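Local coordinates for NAD-dependent formate dehydrogenase gamma subunit (Cupriavidus necator, PDB 6VW7), which binds one [2Fe-2S] cluster and, alongside the beta subunit, probably takes part in electron transfer in the cytosolic NAD-dependent formate dehydrogenase, at residues A18-A23 with Q39-Y44; P33-I38 with H65-F70. One frame throughout, in Å; residues are numbered along the deposited sequence. Where two conformers were deposited one is given.

Contact 1 of 2, residues A18-A23 with Q39-Y44; sequences AAIVAA and QDTQGY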
loop_
_atom_site.group_PDB
_atom_site.type_symbol
_atom_site.label_atom_id
_atom_site.label_comp_id
_atom_site.label_asym_id
_atom_site.label_seq_id
_atom_site.Cartn_x
_atom_site.Cartn_y
_atom_site.Cartn_z
ATOM N N ALA A 18 5.166 23.233 22.678
ATOM C CA ALA A 18 6.581 23.468 22.950
ATOM C C ALA A 18 7.260 22.207 23.477
ATOM O O ALA A 18 8.413 21.921 23.135
ATOM C CB ALA A 18 6.733 24.620 23.949
ATOM N N ALA A 19 6.564 21.445 24.321
ATOM C CA ALA A 19 7.131 20.203 24.841
ATOM C C ALA A 19 7.249 19.150 23.750
ATOM O O ALA A 19 8.230 18.396 23.707
ATOM C CB ALA A 19 6.274 19.667 25.986
ATOM N N ILE A 20 6.219 19.032 22.914
ATOM C CA ILE A 20 6.266 18.096 21.796
ATOM C C ILE A 20 7.501 18.358 20.938
ATOM O O ILE A 20 8.231 17.429 20.549
ATOM C CB ILE A 20 4.977 18.201 20.960
ATOM C CG1 ILE A 20 3.784 17.543 21.674
ATOM C CG2 ILE A 20 5.198 17.640 19.552
ATOM C CD1 ILE A 20 2.442 17.914 21.035
ATOM N N VAL A 21 7.750 19.633 20.640
ATOM C CA VAL A 21 8.904 20.016 19.828
ATOM C C VAL A 21 10.196 19.692 20.567
ATOM O O VAL A 21 11.136 19.129 19.992
ATOM C CB VAL A 21 8.810 21.514 19.479
ATOM C CG1 VAL A 21 10.091 22.018 18.859
ATOM C CG2 VAL A 21 7.594 21.800 18.592
ATOM N N ALA A 22 10.249 20.028 21.867
ATOM C CA ALA A 22 11.473 19.853 22.644
ATOM C C ALA A 22 11.853 18.384 22.794
ATOM O O ALA A 22 13.045 18.057 22.858
ATOM C CB ALA A 22 11.324 20.497 24.028
ATOM N N ALA A 23 10.865 17.494 22.900
ATOM C CA ALA A 23 11.158 16.069 23.008
ATOM C C ALA A 23 11.716 15.507 21.700
ATOM O O ALA A 23 12.400 14.473 21.712
ATOM C CB ALA A 23 9.894 15.295 23.389
ATOM N N GLN A 39 -0.443 17.778 15.152
ATOM C CA GLN A 39 -1.754 17.533 14.552
ATOM C C GLN A 39 -2.504 16.413 15.273
ATOM O O GLN A 39 -3.726 16.490 15.447
ATOM C CB GLN A 39 -1.611 17.213 13.055
ATOM C CG GLN A 39 -2.946 16.956 12.345
ATOM C CD GLN A 39 -2.920 17.335 10.878
ATOM O OE1 GLN A 39 -2.535 18.452 10.520
ATOM N NE2 GLN A 39 -3.336 16.407 10.016
ATOM N N ASP A 40 -1.796 15.345 15.664
ATOM C CA ASP A 40 -2.460 14.224 16.330
ATOM C C ASP A 40 -3.050 14.641 17.670
ATOM O O ASP A 40 -4.120 14.165 18.056
ATOM C CB ASP A 40 -1.488 13.053 16.521
ATOM C CG ASP A 40 -1.146 12.347 15.199
ATOM O OD1 ASP A 40 -1.761 12.687 14.165
ATOM O OD2 ASP A 40 -0.252 11.469 15.194
ATOM N N THR A 41 -2.364 15.524 18.400
ATOM C CA THR A 41 -2.822 15.886 19.735
ATOM C C THR A 41 -3.698 17.137 19.759
ATOM O O THR A 41 -4.615 17.218 20.584
ATOM C CB THR A 41 -1.625 16.069 20.681
ATOM O OG1 THR A 41 -0.752 17.095 20.189
ATOM C CG2 THR A 41 -0.835 14.760 20.816
ATOM N N GLN A 42 -3.459 18.107 18.877
ATOM C CA GLN A 42 -4.196 19.364 18.898
ATOM C C GLN A 42 -5.263 19.460 17.818
ATOM O O GLN A 42 -6.139 20.324 17.913
ATOM C CB GLN A 42 -3.229 20.544 18.736
ATOM C CG GLN A 42 -1.962 20.398 19.558
ATOM C CD GLN A 42 -2.256 20.391 21.040
ATOM O OE1 GLN A 42 -2.970 21.259 21.526
ATOM N NE2 GLN A 42 -1.710 19.414 21.765
ATOM N N GLY A 43 -5.195 18.615 16.789
ATOM C CA GLY A 43 -6.139 18.612 15.701
ATOM C C GLY A 43 -5.658 19.317 14.450
ATOM O O GLY A 43 -6.203 19.069 13.375
ATOM N N TYR A 44 -4.634 20.159 14.560
ATOM C CA TYR A 44 -4.120 20.946 13.444
ATOM C C TYR A 44 -2.776 21.513 13.867
ATOM O O TYR A 44 -2.370 21.383 15.021
ATOM C CB TYR A 44 -5.090 22.074 13.050
ATOM C CG TYR A 44 -5.336 23.099 14.148
ATOM C CD1 TYR A 44 -6.079 22.777 15.282
ATOM C CD2 TYR A 44 -4.819 24.387 14.054
ATOM C CE1 TYR A 44 -6.299 23.714 16.303
ATOM C CE2 TYR A 44 -5.042 25.333 15.062
ATOM C CZ TYR A 44 -5.783 24.987 16.183
ATOM O OH TYR A 44 -5.997 25.911 17.185
#
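Ile20 reaches from helix 14-24 toward Thr41 near the C-terminal end of helix 31-42. Its terminal methyl CD1 comes to 3.4 Å from Thr41 OG1. The two side chains run past one another, pointing opposite ways. The outer arm of Ile20 is extended (chi2 167°), and this carries CD1 across to the neighbouring helix. Gln42 adds a looser touch, with NE2 at 4.5 Å from Ile20 CD1. The other branch of Ile20, CG2, rests one turn earlier on Glu37 and Ile38 of the same helix.

The Thr41 hydroxyl is held within its own helix. Gln42 NE2 donates to Thr41 OG1 over 3.0 Å in a fairly straight bond (155°), with the oxygen slightly tilted from the amide plane. OG1 also bonds to the carbonyl O of Glu37, one turn back. The other end of the Gln42 amide, OE1, accepts from the backbone N of Asp13. Both ends of the amide are therefore engaged, which should set its rotation.

The methyl therefore meets an oxygen that already has polar partners. The Ile20–Thr41 touch is a small van der Waals one, and a polar tie nearby joins Gln42 to Asp13, just ahead of helix 14-24.

Contact 2 of 2, residues P33-I38 with H65-F70; sequences PILHEI and HGVITF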
loop_
_atom_site.group_PDB
_atom_site.type_symbol
_atom_site.label_atom_id
_atom_site.label_comp_id
_atom_site.label_asym_id
_atom_site.label_seq_id
_atom_site.Cartn_x
_atom_site.Cartn_y
_atom_site.Cartn_z
ATOM N N PRO A 33 7.762 14.159 12.000
ATOM C CA PRO A 33 7.256 13.603 13.275
ATOM C C PRO A 33 6.707 14.668 14.204
ATOM O O PRO A 33 5.725 14.423 14.922
ATOM C CB PRO A 33 8.485 12.902 13.868
ATOM C CG PRO A 33 9.265 12.456 12.604
ATOM C CD PRO A 33 9.099 13.622 11.660
ATOM N N ILE A 34 7.323 15.852 14.225
ATOM C CA ILE A 34 6.814 16.930 15.073
ATOM C C ILE A 34 5.446 17.383 14.577
ATOM O O ILE A 34 4.497 17.515 15.357
ATOM C CB ILE A 34 7.814 18.101 15.112
ATOM C CG1 ILE A 34 9.023 17.741 15.970
ATOM C CG2 ILE A 34 7.140 19.383 15.608
ATOM C CD1 ILE A 34 10.135 18.791 15.955
ATOM N N LEU A 35 5.320 17.610 13.266
ATOM C CA LEU A 35 4.052 18.077 12.716
ATOM C C LEU A 35 2.949 17.048 12.938
ATOM O O LEU A 35 1.809 17.413 13.245
ATOM C CB LEU A 35 4.205 18.393 11.220
ATOM C CG LEU A 35 5.098 19.592 10.868
ATOM C CD1 LEU A 35 5.285 19.742 9.325
ATOM C CD2 LEU A 35 4.536 20.862 11.451
ATOM N N HIS A 36 3.269 15.758 12.783
ATOM C CA HIS A 36 2.303 14.699 13.079
ATOM C C HIS A 36 1.850 14.732 14.540
ATOM O O HIS A 36 0.657 14.597 14.839
ATOM C CB HIS A 36 2.905 13.333 12.754
ATOM C CG HIS A 36 2.853 12.982 11.295
ATOM N ND1 HIS A 36 1.677 12.967 10.575
ATOM C CD2 HIS A 36 3.832 12.634 10.425
ATOM C CE1 HIS A 36 1.932 12.608 9.327
ATOM N NE2 HIS A 36 3.233 12.414 9.208
ATOM N N GLU A 37 2.791 14.863 15.473
ATOM C CA GLU A 37 2.402 14.816 16.887
ATOM C C GLU A 37 1.556 16.027 17.279
ATOM O O GLU A 37 0.600 15.894 18.050
ATOM C CB GLU A 37 3.638 14.722 17.785
ATOM C CG GLU A 37 3.324 14.584 19.296
ATOM C CD GLU A 37 2.660 13.256 19.675
ATOM O OE1 GLU A 37 2.477 12.385 18.789
ATOM O OE2 GLU A 37 2.319 13.086 20.874
ATOM N N ILE A 38 1.889 17.211 16.757
ATOM C CA ILE A 38 1.059 18.396 16.982
ATOM C C ILE A 38 -0.344 18.180 16.423
ATOM O O ILE A 38 -1.342 18.366 17.123
ATOM C CB ILE A 38 1.714 19.649 16.367
ATOM C CG1 ILE A 38 3.076 19.924 17.012
ATOM C CG2 ILE A 38 0.792 20.853 16.558
ATOM C CD1 ILE A 38 3.862 21.092 16.363
ATOM N N HIS A 65 6.768 26.577 7.272
ATOM C CA HIS A 65 5.467 26.806 6.656
ATOM C C HIS A 65 5.377 26.139 5.282
ATOM O O HIS A 65 4.318 25.616 4.908
ATOM C CB HIS A 65 5.187 28.307 6.563
ATOM C CG HIS A 65 3.877 28.634 5.918
ATOM N ND1 HIS A 65 3.780 29.086 4.621
ATOM C CD2 HIS A 65 2.609 28.558 6.388
ATOM C CE1 HIS A 65 2.509 29.283 4.320
ATOM N NE2 HIS A 65 1.778 28.969 5.374
ATOM N N GLY A 66 6.478 26.115 4.532
ATOM C CA GLY A 66 6.448 25.478 3.222
ATOM C C GLY A 66 6.234 23.977 3.310
ATOM O O GLY A 66 5.569 23.381 2.456
ATOM N N VAL A 67 6.788 23.343 4.345
ATOM C CA VAL A 67 6.541 21.919 4.555
ATOM C C VAL A 67 5.076 21.679 4.906
ATOM O O VAL A 67 4.418 20.806 4.327
ATOM C CB VAL A 67 7.493 21.376 5.638
ATOM C CG1 VAL A 67 7.069 19.964 6.117
ATOM C CG2 VAL A 67 8.941 21.390 5.110
ATOM N N ILE A 68 4.535 22.470 5.842
ATOM C CA ILE A 68 3.134 22.322 6.227
ATOM C C ILE A 68 2.234 22.462 5.010
ATOM O O ILE A 68 1.291 21.681 4.817
ATOM C CB ILE A 68 2.767 23.348 7.318
ATOM C CG1 ILE A 68 3.541 23.073 8.609
ATOM C CG2 ILE A 68 1.278 23.321 7.588
ATOM C CD1 ILE A 68 3.497 24.245 9.612
ATOM N N THR A 69 2.527 23.447 4.155
ATOM C CA THR A 69 1.719 23.700 2.970
ATOM C C THR A 69 1.875 22.607 1.914
ATOM O O THR A 69 0.913 22.290 1.205
ATOM C CB THR A 69 2.095 25.070 2.391
ATOM O OG1 THR A 69 1.658 26.093 3.295
ATOM C CG2 THR A 69 1.455 25.295 1.040
ATOM N N PHE A 70 3.062 22.011 1.804
ATOM C CA PHE A 70 3.311 21.024 0.754
ATOM C C PHE A 70 2.483 19.759 0.961
ATOM O O PHE A 70 1.962 19.183 -0.001
ATOM C CB PHE A 70 4.808 20.685 0.715
ATOM C CG PHE A 70 5.194 19.688 -0.374
ATOM C CD1 PHE A 70 5.539 20.134 -1.643
ATOM C CD2 PHE A 70 5.232 18.322 -0.111
ATOM C CE1 PHE A 70 5.893 19.227 -2.644
ATOM C CE2 PHE A 70 5.592 17.409 -1.098
ATOM C CZ PHE A 70 5.924 17.873 -2.380
#
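On the helix that brings Val67 and Ile68 to Leu35, the carbonyl O of His65 is gripped by two groups of Thr69. The backbone N of Thr69 gives the regular helical bond, 2.9 Å to His65 O. The hydroxyl OG1 of Thr69 adds a second bond, 3.1 Å to the same oxygen. The two donors arrive from opposite faces of the carbonyl plane, and OG1 lies 36° out of it. With chi1 at -69°, the Thr69 hydroxyl is turned back over the preceding turn and satisfied there, on the exposed side of helix 61-70.

The contact itself is apolar and buried. Leu35 of helix 31-42 points at the other helix and carries the packing with both of its methyls. CD1 lies 3.7 Å from Val67 CG1. The same Leu35 CD1 is 3.8 Å from Ile68 CG1. CD2 lies 3.7 Å from Ile68 CG1, so the fork straddles that carbon, and CD2 also approaches the end methyl CD1 of Ile68. The fork of Leu35 thus spans two successive residues of helix 61-70, and its side chain crosses both obliquely. Val67 holds CG1 anti to its backbone N (chi1 168°), which presents that branch to Leu35. Ile68 offers the flank of its chain, CG1, more than its tip.

Leu35 also packs on Ile53 of helix 50-57 and on Phe74, and Ile68 packs on Val50 and Ile45. Val67 also packs on Gly284 of the beta subunit, so this helix pair borders the subunit interface.

The packing of helices 31-42 and 61-70, with helices 14-24 and 50-57 beside them, is that of the N-terminal four-helix bundle known from the complex I 24 kDa subunit family, which precedes the thioredoxin-like [2Fe-2S] domain.

Overall arrangement
Both contacts belong to the helical N-terminal part of the chain and lie away from the cluster site. Helix 31-42 is common to them. In contact 1 it meets helix 14-24, and in contact 2 it meets helix 61-70. Their centres are 10 Å apart. Ile20 of contact 1 reaches into the 33-38 segment of contact 2, and Val21 touches Ile34 beside it. Contact 2 is fully buried and purely apolar across the helices. Contact 1 is smaller and only partly buried: a buried isoleucine meets an exposed threonine, with polar groups close by. Contact 1 lies where helix 31-42 ends. Contact 2 adjoins the beta subunit.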